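Side-chain contacts in enoyl-CoA hydratase carB homologue (Streptomyces cattleya, PDB 5O34), which is probably a crotonase-family lyase of thienamycin biosynthesis, related to the carboxymethylproline synthase CarB of carbapenem pathways: residues Y163-E168 and D231-L236; I143-G148 and P227-R232; G154-L159 and C183-F188. All coordinates share one frame; numbering follows the deposited sequence.

Contact 1: residues Y163-E168 and D231-L236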
loop_
_atom_site.group_PDB
_atom_site.type_symbol
_atom_site.label_atom_id
_atom_site.label_comp_id
_atom_site.label_asym_id
_atom_site.label_seq_id
_atom_site.Cartn_x
_atom_site.Cartn_y
_atom_site.Cartn_z
ATOM N N TYR A 163 13.027 -4.353 -8.966
ATOM C CA TYR A 163 13.500 -5.396 -8.059
ATOM C C TYR A 163 14.745 -4.923 -7.345
ATOM O O TYR A 163 15.742 -4.599 -7.981
ATOM C CB TYR A 163 13.776 -6.705 -8.831
ATOM C CG TYR A 163 13.649 -7.988 -8.026
ATOM C CD1 TYR A 163 12.538 -8.819 -8.169
ATOM C CD2 TYR A 163 14.680 -8.418 -7.191
ATOM C CE1 TYR A 163 12.441 -10.029 -7.473
ATOM C CE2 TYR A 163 14.589 -9.619 -6.485
ATOM C CZ TYR A 163 13.472 -10.423 -6.634
ATOM O OH TYR A 163 13.395 -11.609 -5.944
ATOM N N ARG A 164 14.674 -4.852 -6.018
ATOM C CA ARG A 164 15.804 -4.450 -5.197
ATOM C C ARG A 164 16.357 -5.676 -4.489
ATOM O O ARG A 164 15.662 -6.328 -3.705
ATOM C CB ARG A 164 15.410 -3.337 -4.218
ATOM C CG ARG A 164 15.011 -2.047 -4.928
ATOM C CD ARG A 164 14.423 -1.016 -3.986
ATOM N NE ARG A 164 13.115 -1.404 -3.453
ATOM C CZ ARG A 164 11.957 -1.245 -4.083
ATOM N NH1 ARG A 164 11.923 -0.725 -5.305
ATOM N NH2 ARG A 164 10.825 -1.612 -3.501
ATOM N N LEU A 165 17.590 -6.025 -4.833
ATOM C CA LEU A 165 18.303 -7.155 -4.267
ATOM C C LEU A 165 19.349 -6.616 -3.312
ATOM O O LEU A 165 20.206 -5.816 -3.701
ATOM C CB LEU A 165 18.928 -7.975 -5.391
ATOM C CG LEU A 165 19.660 -9.259 -5.013
ATOM C CD1 LEU A 165 18.710 -10.311 -4.452
ATOM C CD2 LEU A 165 20.367 -9.813 -6.209
ATOM N N GLY A 166 19.227 -7.013 -2.053
ATOM C CA GLY A 166 20.135 -6.555 -1.020
ATOM C C GLY A 166 21.027 -7.645 -0.468
ATOM O O GLY A 166 20.613 -8.804 -0.366
ATOM N N SER A 167 22.265 -7.274 -0.121
ATOM C CA SER A 167 23.189 -8.176 0.556
ATOM C C SER A 167 22.814 -8.032 2.039
ATOM O O SER A 167 22.140 -7.058 2.396
ATOM C CB SER A 167 24.637 -7.748 0.333
ATOM O OG SER A 167 25.005 -6.628 1.125
ATOM N N GLU A 168 23.254 -8.947 2.909
ATOM C CA GLU A 168 22.904 -8.780 4.320
ATOM C C GLU A 168 23.691 -7.609 4.986
ATOM O O GLU A 168 23.439 -7.283 6.148
ATOM C CB GLU A 168 22.990 -10.101 5.084
ATOM C CG GLU A 168 21.687 -10.892 4.965
ATOM C CD GLU A 168 21.780 -12.316 4.436
ATOM O OE1 GLU A 168 20.815 -12.766 3.775
ATOM O OE2 GLU A 168 22.794 -12.997 4.712
ATOM N N ASP A 231 25.944 -12.391 -8.486
ATOM C CA ASP A 231 25.558 -13.690 -9.058
ATOM C C ASP A 231 24.052 -13.847 -9.143
ATOM O O ASP A 231 23.525 -14.260 -10.181
ATOM C CB ASP A 231 26.141 -14.840 -8.220
ATOM C CG ASP A 231 27.631 -14.953 -8.363
ATOM O OD1 ASP A 231 28.159 -14.460 -9.369
ATOM O OD2 ASP A 231 28.263 -15.600 -7.504
ATOM N N ARG A 232 23.367 -13.533 -8.035
ATOM C CA ARG A 232 21.914 -13.595 -7.946
ATOM C C ARG A 232 21.302 -12.519 -8.862
ATOM O O ARG A 232 20.381 -12.826 -9.620
ATOM C CB ARG A 232 21.471 -13.476 -6.471
ATOM C CG ARG A 232 19.983 -13.690 -6.191
ATOM C CD ARG A 232 19.329 -14.848 -6.921
ATOM N NE ARG A 232 17.881 -14.648 -6.977
ATOM C CZ ARG A 232 17.077 -15.162 -7.902
ATOM N NH1 ARG A 232 17.572 -15.915 -8.880
ATOM N NH2 ARG A 232 15.774 -14.922 -7.862
ATOM N N ALA A 233 21.887 -11.304 -8.869
ATOM C CA ALA A 233 21.442 -10.197 -9.729
ATOM C C ALA A 233 21.449 -10.591 -11.208
ATOM O O ALA A 233 20.435 -10.422 -11.891
ATOM C CB ALA A 233 22.309 -8.967 -9.498
ATOM N N LEU A 234 22.553 -11.207 -11.671
ATOM C CA LEU A 234 22.712 -11.645 -13.060
ATOM C C LEU A 234 21.904 -12.890 -13.381
ATOM O O LEU A 234 21.412 -13.010 -14.503
ATOM C CB LEU A 234 24.190 -11.803 -13.434
ATOM C CG LEU A 234 25.086 -10.599 -13.087
ATOM C CD1 LEU A 234 26.528 -10.920 -13.277
ATOM C CD2 LEU A 234 24.668 -9.328 -13.822
ATOM N N GLU A 235 21.706 -13.787 -12.393
ATOM C CA GLU A 235 20.861 -14.980 -12.571
ATOM C C GLU A 235 19.413 -14.521 -12.782
ATOM O O GLU A 235 18.755 -14.996 -13.709
ATOM C CB GLU A 235 20.960 -15.935 -11.364
ATOM C CG GLU A 235 20.086 -17.173 -11.498
ATOM C CD GLU A 235 20.096 -18.174 -10.356
ATOM O OE1 GLU A 235 20.812 -17.952 -9.350
ATOM O OE2 GLU A 235 19.379 -19.194 -10.479
ATOM N N LEU A 236 18.940 -13.568 -11.951
ATOM C CA LEU A 236 17.592 -13.014 -12.085
ATOM C C LEU A 236 17.451 -12.218 -13.389
ATOM O O LEU A 236 16.434 -12.360 -14.073
ATOM C CB LEU A 236 17.177 -12.179 -10.853
ATOM C CG LEU A 236 15.808 -11.466 -10.918
ATOM C CD1 LEU A 236 14.645 -12.454 -11.047
ATOM C CD2 LEU A 236 15.622 -10.583 -9.727
#
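L236 presses CD2 onto one face of the Y163 ring. This methyl stands 3.4 Å from the centroid of the Y163 ring and only 11° off the ring normal, a CH-pi contact over the middle of the face. The methyl is thus almost equally far from all six ring carbons. Y163 brings its ring here with CG anti to the backbone N (chi1 -153°), and the two side chains cross obliquely. The same tyrosine ring also stacks with that of H221.

Van der Waals packing is carried by L165, two residues further along the strand. Its CD2 rests against the helix backbone, 3.4 Å from A233 N, and touches the methyl of A233 with 3.9 Å between L165 CD2 and A233 CB. The same branch lies 3.8 Å from R232 CB, while L165 CD1 reaches R232 CG at 4.0 Å, and the L165 and R232 side chains cross at about a right angle.

Polar links surround this core and share one outside partner. The carboxylate of E222 accepts a hydrogen bond from Y163 OH through OE1 and forms a salt bridge with R232 NE through OE2. Within the helix, L236 CB covers one face of the R232 guanidinium, 4.1 Å above its plane.

Strand 163-167 and helix 229-242 run nearly antiparallel here, their local axes 9.6 Å apart at 157°. This is helix-on-sheet packing of the crotonase-like fold, the helix covering the sheet face that Y163 and L165 line. Strands 142-146 and 222-224 flank the strand, and T205 of the second subunit packs on both Y163 and L236.

Contact 2: residues I143-G148 and P227-R232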
loop_
_atom_site.group_PDB
_atom_site.type_symbol
_atom_site.label_atom_id
_atom_site.label_comp_id
_atom_site.label_asym_id
_atom_site.label_seq_id
_atom_site.Cartn_x
_atom_site.Cartn_y
_atom_site.Cartn_z
ATOM N N ILE A 143 16.926 -3.846 -12.263
ATOM C CA ILE A 143 17.249 -4.511 -11.001
ATOM C C ILE A 143 18.281 -3.681 -10.271
ATOM O O ILE A 143 19.317 -3.395 -10.839
ATOM C CB ILE A 143 17.762 -5.965 -11.209
ATOM C CG1 ILE A 143 16.716 -6.847 -11.910
ATOM C CG2 ILE A 143 18.236 -6.598 -9.883
ATOM C CD1 ILE A 143 17.304 -8.118 -12.511
ATOM N N ALA A 144 18.019 -3.308 -9.017
ATOM C CA ALA A 144 18.993 -2.594 -8.200
ATOM C C ALA A 144 19.671 -3.631 -7.284
ATOM O O ALA A 144 18.983 -4.440 -6.662
ATOM C CB ALA A 144 18.312 -1.513 -7.379
ATOM N N ALA A 145 21.014 -3.659 -7.278
ATOM C CA ALA A 145 21.811 -4.589 -6.465
ATOM C C ALA A 145 22.582 -3.774 -5.426
ATOM O O ALA A 145 23.481 -3.005 -5.765
ATOM C CB ALA A 145 22.746 -5.396 -7.348
ATOM N N ILE A 146 22.139 -3.881 -4.164
ATOM C CA ILE A 146 22.616 -3.108 -3.014
ATOM C C ILE A 146 23.501 -3.966 -2.076
ATOM O O ILE A 146 23.041 -4.977 -1.542
ATOM C CB ILE A 146 21.388 -2.439 -2.308
ATOM C CG1 ILE A 146 20.453 -1.756 -3.349
ATOM C CG2 ILE A 146 21.827 -1.443 -1.237
ATOM C CD1 ILE A 146 19.047 -1.277 -2.862
ATOM N N ASP A 147 24.785 -3.583 -1.934
ATOM C CA ASP A 147 25.779 -4.279 -1.093
ATOM C C ASP A 147 26.189 -3.463 0.124
ATOM O O ASP A 147 27.011 -3.912 0.928
ATOM C CB ASP A 147 27.042 -4.659 -1.894
ATOM C CG ASP A 147 27.739 -5.947 -1.439
ATOM O OD1 ASP A 147 27.559 -6.352 -0.265
ATOM O OD2 ASP A 147 28.460 -6.546 -2.254
ATOM N N GLY A 148 25.626 -2.275 0.256
ATOM C CA GLY A 148 25.938 -1.412 1.380
ATOM C C GLY A 148 24.822 -0.446 1.672
ATOM O O GLY A 148 23.646 -0.763 1.493
ATOM N N PRO A 227 28.727 -12.528 -0.701
ATOM C CA PRO A 227 29.468 -13.169 -1.811
ATOM C C PRO A 227 28.652 -13.601 -3.045
ATOM O O PRO A 227 29.236 -13.824 -4.111
ATOM C CB PRO A 227 30.128 -14.383 -1.131
ATOM C CG PRO A 227 29.228 -14.694 0.046
ATOM C CD PRO A 227 28.895 -13.309 0.546
ATOM N N ARG A 228 27.320 -13.693 -2.925
ATOM C CA ARG A 228 26.452 -14.131 -4.025
ATOM C C ARG A 228 25.553 -13.002 -4.605
ATOM O O ARG A 228 24.726 -13.284 -5.481
ATOM C CB ARG A 228 25.603 -15.323 -3.535
ATOM C CG ARG A 228 25.097 -16.270 -4.615
ATOM C CD ARG A 228 23.949 -17.093 -4.061
ATOM N NE ARG A 228 23.239 -17.834 -5.105
ATOM C CZ ARG A 228 22.295 -18.743 -4.870
ATOM N NH1 ARG A 228 21.943 -19.038 -3.623
ATOM N NH2 ARG A 228 21.704 -19.370 -5.879
ATOM N N LEU A 229 25.726 -11.739 -4.141
ATOM C CA LEU A 229 24.901 -10.592 -4.569
ATOM C C LEU A 229 24.825 -10.386 -6.102
ATOM O O LEU A 229 23.721 -10.447 -6.657
ATOM C CB LEU A 229 25.290 -9.267 -3.869
ATOM C CG LEU A 229 24.446 -8.033 -4.286
ATOM C CD1 LEU A 229 23.013 -8.117 -3.772
ATOM C CD2 LEU A 229 25.070 -6.762 -3.827
ATOM N N LEU A 230 25.977 -10.142 -6.777
ATOM C CA LEU A 230 26.003 -9.934 -8.228
ATOM C C LEU A 230 25.584 -11.198 -8.994
ATOM O O LEU A 230 24.864 -11.082 -9.982
ATOM C CB LEU A 230 27.352 -9.371 -8.691
ATOM C CG LEU A 230 27.459 -8.812 -10.119
ATOM C CD1 LEU A 230 26.596 -7.564 -10.305
ATOM C CD2 LEU A 230 28.889 -8.450 -10.432
ATOM N N ASP A 231 25.944 -12.391 -8.486
ATOM C CA ASP A 231 25.558 -13.690 -9.058
ATOM C C ASP A 231 24.052 -13.847 -9.143
ATOM O O ASP A 231 23.525 -14.260 -10.181
ATOM C CB ASP A 231 26.141 -14.840 -8.220
ATOM C CG ASP A 231 27.631 -14.953 -8.363
ATOM O OD1 ASP A 231 28.159 -14.460 -9.369
ATOM O OD2 ASP A 231 28.263 -15.600 -7.504
ATOM N N ARG A 232 23.367 -13.533 -8.035
ATOM C CA ARG A 232 21.914 -13.595 -7.946
ATOM C C ARG A 232 21.302 -12.519 -8.862
ATOM O O ARG A 232 20.381 -12.826 -9.620
ATOM C CB ARG A 232 21.471 -13.476 -6.471
ATOM C CG ARG A 232 19.983 -13.690 -6.191
ATOM C CD ARG A 232 19.329 -14.848 -6.921
ATOM N NE ARG A 232 17.881 -14.648 -6.977
ATOM C CZ ARG A 232 17.077 -15.162 -7.902
ATOM N NH1 ARG A 232 17.572 -15.915 -8.880
ATOM N NH2 ARG A 232 15.774 -14.922 -7.862
#
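L229, in the first turn of helix 229-242, points its side chain at the end of strand 142-146 and carries the contact almost alone. From CB the chain leaves the helix toward the strand, with CG anti to the backbone N (chi1 -180°). This torsion sets CG over A145, with L229 CG 4.4 Å from A145 CB, a loose approach of two apolar groups.

Beyond CG both methyls meet the I146 carbonyl oxygen, CD2 more closely. L229 CD1 passes 3.9 Å from I146 O. The other methyl goes further: L229 CD2 sits 3.5 Å from I146 O and 4.2 Å from A145 C, so the peptide leaving A145 and the carbonyl of I146 both border it. The same CD2 also packs 3.5 Å from D147 CB and 3.7 Å from both D147 CG and D147 OD2, where the leucine and aspartate side chains slide past one another in opposite directions. The methyl therefore borders the aspartate from its stem to one carboxylate oxygen, while the other oxygen, OD1, is hydrogen-bonded to S167 OG.

I146 itself turns its side chain away from the helix, leaving its backbone to make the contact. Further apolar neighbours close in around the pair: L229 also packs on L165, and Y96 of strand 92-96 touches both A145 and L230.

Helix 229-242 lies against strands 92-96, 142-146 and 163-167, consistent with the crotonase fold, whose core is built from repeated beta-beta-alpha units.

Contact 3: residues G154-L159 and C183-F188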
loop_
_atom_site.group_PDB
_atom_site.type_symbol
_atom_site.label_atom_id
_atom_site.label_comp_id
_atom_site.label_asym_id
_atom_site.label_seq_id
_atom_site.Cartn_x
_atom_site.Cartn_y
_atom_site.Cartn_z
ATOM N N GLY A 154 20.188 8.056 -3.100
ATOM C CA GLY A 154 20.643 6.707 -3.424
ATOM C C GLY A 154 19.519 5.703 -3.275
ATOM O O GLY A 154 19.225 4.947 -4.208
ATOM N N LEU A 155 18.844 5.738 -2.112
ATOM C CA LEU A 155 17.675 4.900 -1.832
ATOM C C LEU A 155 16.518 5.236 -2.798
ATOM O O LEU A 155 15.879 4.319 -3.317
ATOM C CB LEU A 155 17.236 5.049 -0.353
ATOM C CG LEU A 155 16.013 4.246 0.141
ATOM C CD1 LEU A 155 16.086 2.766 -0.249
ATOM C CD2 LEU A 155 15.852 4.403 1.639
ATOM N N GLN A 156 16.296 6.536 -3.081
ATOM C CA GLN A 156 15.245 7.006 -4.000
ATOM C C GLN A 156 15.375 6.436 -5.423
ATOM O O GLN A 156 14.367 6.040 -6.013
ATOM C CB GLN A 156 15.166 8.537 -4.005
ATOM C CG GLN A 156 14.441 9.096 -2.773
ATOM C CD GLN A 156 14.715 10.544 -2.458
ATOM O OE1 GLN A 156 14.781 10.932 -1.284
ATOM N NE2 GLN A 156 14.838 11.386 -3.480
ATOM N N ILE A 157 16.612 6.326 -5.944
ATOM C CA ILE A 157 16.885 5.730 -7.267
ATOM C C ILE A 157 16.472 4.255 -7.251
ATOM O O ILE A 157 15.779 3.808 -8.169
ATOM C CB ILE A 157 18.375 5.932 -7.699
ATOM C CG1 ILE A 157 18.684 7.441 -7.897
ATOM C CG2 ILE A 157 18.712 5.135 -8.987
ATOM C CD1 ILE A 157 20.181 7.845 -7.814
ATOM N N SER A 158 16.856 3.518 -6.189
ATOM C CA SER A 158 16.523 2.095 -6.034
ATOM C C SER A 158 15.004 1.880 -5.985
ATOM O O SER A 158 14.500 0.935 -6.603
ATOM C CB SER A 158 17.227 1.493 -4.818
ATOM O OG SER A 158 16.512 1.664 -3.603
ATOM N N LEU A 159 14.272 2.811 -5.330
ATOM C CA LEU A 159 12.799 2.765 -5.234
ATOM C C LEU A 159 12.063 3.006 -6.589
ATOM O O LEU A 159 10.840 2.870 -6.648
ATOM C CB LEU A 159 12.278 3.712 -4.141
ATOM C CG LEU A 159 12.744 3.436 -2.702
ATOM C CD1 LEU A 159 12.424 4.597 -1.799
ATOM C CD2 LEU A 159 12.170 2.136 -2.140
ATOM N N CYS A 183 11.608 16.089 2.403
ATOM C CA CYS A 183 11.572 14.719 1.894
ATOM C C CYS A 183 10.274 14.373 1.145
ATOM O O CYS A 183 9.628 13.356 1.423
ATOM C CB CYS A 183 11.875 13.720 3.005
ATOM S SG CYS A 183 12.391 12.096 2.400
ATOM N N ASN A 184 9.932 15.205 0.152
ATOM C CA ASN A 184 8.745 15.052 -0.695
ATOM C C ASN A 184 8.814 13.773 -1.507
ATOM O O ASN A 184 7.855 13.003 -1.520
ATOM C CB ASN A 184 8.584 16.262 -1.630
ATOM C CG ASN A 184 8.599 17.583 -0.916
ATOM O OD1 ASN A 184 9.634 18.019 -0.400
ATOM N ND2 ASN A 184 7.455 18.237 -0.861
ATOM N N PHE A 185 9.948 13.555 -2.182
ATOM C CA PHE A 185 10.203 12.386 -3.010
ATOM C C PHE A 185 10.311 11.124 -2.166
ATOM O O PHE A 185 9.665 10.126 -2.483
ATOM C CB PHE A 185 11.458 12.598 -3.856
ATOM C CG PHE A 185 11.215 13.388 -5.116
ATOM C CD1 PHE A 185 11.750 14.664 -5.270
ATOM C CD2 PHE A 185 10.440 12.865 -6.146
ATOM C CE1 PHE A 185 11.527 15.397 -6.443
ATOM C CE2 PHE A 185 10.222 13.595 -7.317
ATOM C CZ PHE A 185 10.756 14.861 -7.455
ATOM N N GLY A 186 11.075 11.201 -1.080
ATOM C CA GLY A 186 11.266 10.091 -0.157
ATOM C C GLY A 186 9.963 9.604 0.433
ATOM O O GLY A 186 9.710 8.401 0.455
ATOM N N GLY A 187 9.124 10.550 0.850
ATOM C CA GLY A 187 7.800 10.289 1.397
ATOM C C GLY A 187 6.915 9.589 0.390
ATOM O O GLY A 187 6.332 8.549 0.704
ATOM N N PHE A 188 6.855 10.116 -0.851
ATOM C CA PHE A 188 6.068 9.496 -1.923
ATOM C C PHE A 188 6.558 8.083 -2.296
ATOM O O PHE A 188 5.753 7.148 -2.364
ATOM C CB PHE A 188 6.012 10.395 -3.170
ATOM C CG PHE A 188 5.255 9.743 -4.300
ATOM C CD1 PHE A 188 3.864 9.748 -4.320
ATOM C CD2 PHE A 188 5.928 9.063 -5.310
ATOM C CE1 PHE A 188 3.163 9.089 -5.325
ATOM C CE2 PHE A 188 5.223 8.408 -6.316
ATOM C CZ PHE A 188 3.846 8.411 -6.306
#
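L155 O, on the helical turn that presents Q156 to F185 and G186, is gripped by two donors. S158 OG gives the shorter bond, 2.7 Å to L155 O, approaching in the carbonyl plane on a lone pair, with a C=O...donor angle of 130°. L159 N supplies the second, at 3.0 Å from L155 O. Together they fasten the last turn of helix 152-158, and the serine hydroxyl is folded back onto its own helix.

From this turn Q156 reaches across to helix 184-194. Its CG is anti to the carbonyl carbon (chi1 -78°) and the chain is extended from there on, which carries the amide out to the start of the second helix. There the amide end makes van der Waals contact with the F185 stem and the G186 backbone, Q156 CD coming 4.1 Å from F185 CB and 3.9 Å from G186 N. The glutamine and phenylalanine side chains cross at about a right angle, yet the amide plane is turned only 28° from that of the F185 ring.

In crotonases the N-terminal end of the helix equivalent to 152-158 supplies one of the two backbone amides of the oxyanion hole; the same role is probable here. The contact thus ties a helix that probably borders the active site to helix 184-194, which through F185 packs on helices 120-137 and 252-273.

C183 is the N-cap residue of helix 184-194, and its carbonyl receives G187 N at 2.9 Å from C183 O. With no side chain on G186, C183 SG can lie 3.4 Å from G186 CA. F185 starts out toward Q156 but its ring turns away, into an edge-to-face contact with Y132 and packing against L263, I266 and A270. At the start of the helix, C183 N is hydrogen-bonded to T251 OG1 of the third subunit.

In the fold
Contacts 1 and 2 are neighbours, their centres about 4 Å apart: both pack helix 229-242 on the same sheet, over the adjacent parallel strands 163-167 and 142-146, and they share D231 and R232. Contact 3 lies about 20 Å from either, centre to centre, on the opposite side of the chain's centre. Along the sequence it is nested within the loop closed by contact 2, and its segments alternate with those of contact 1. Helix 152-158 comes between the two strands in the sequence, and its S158 packs on A144, I146 and R164. The helix that probably borders the active site thus contacts the sheet through S158 and helix 184-194 through Q156, with other subunits touching contacts 1 and 3.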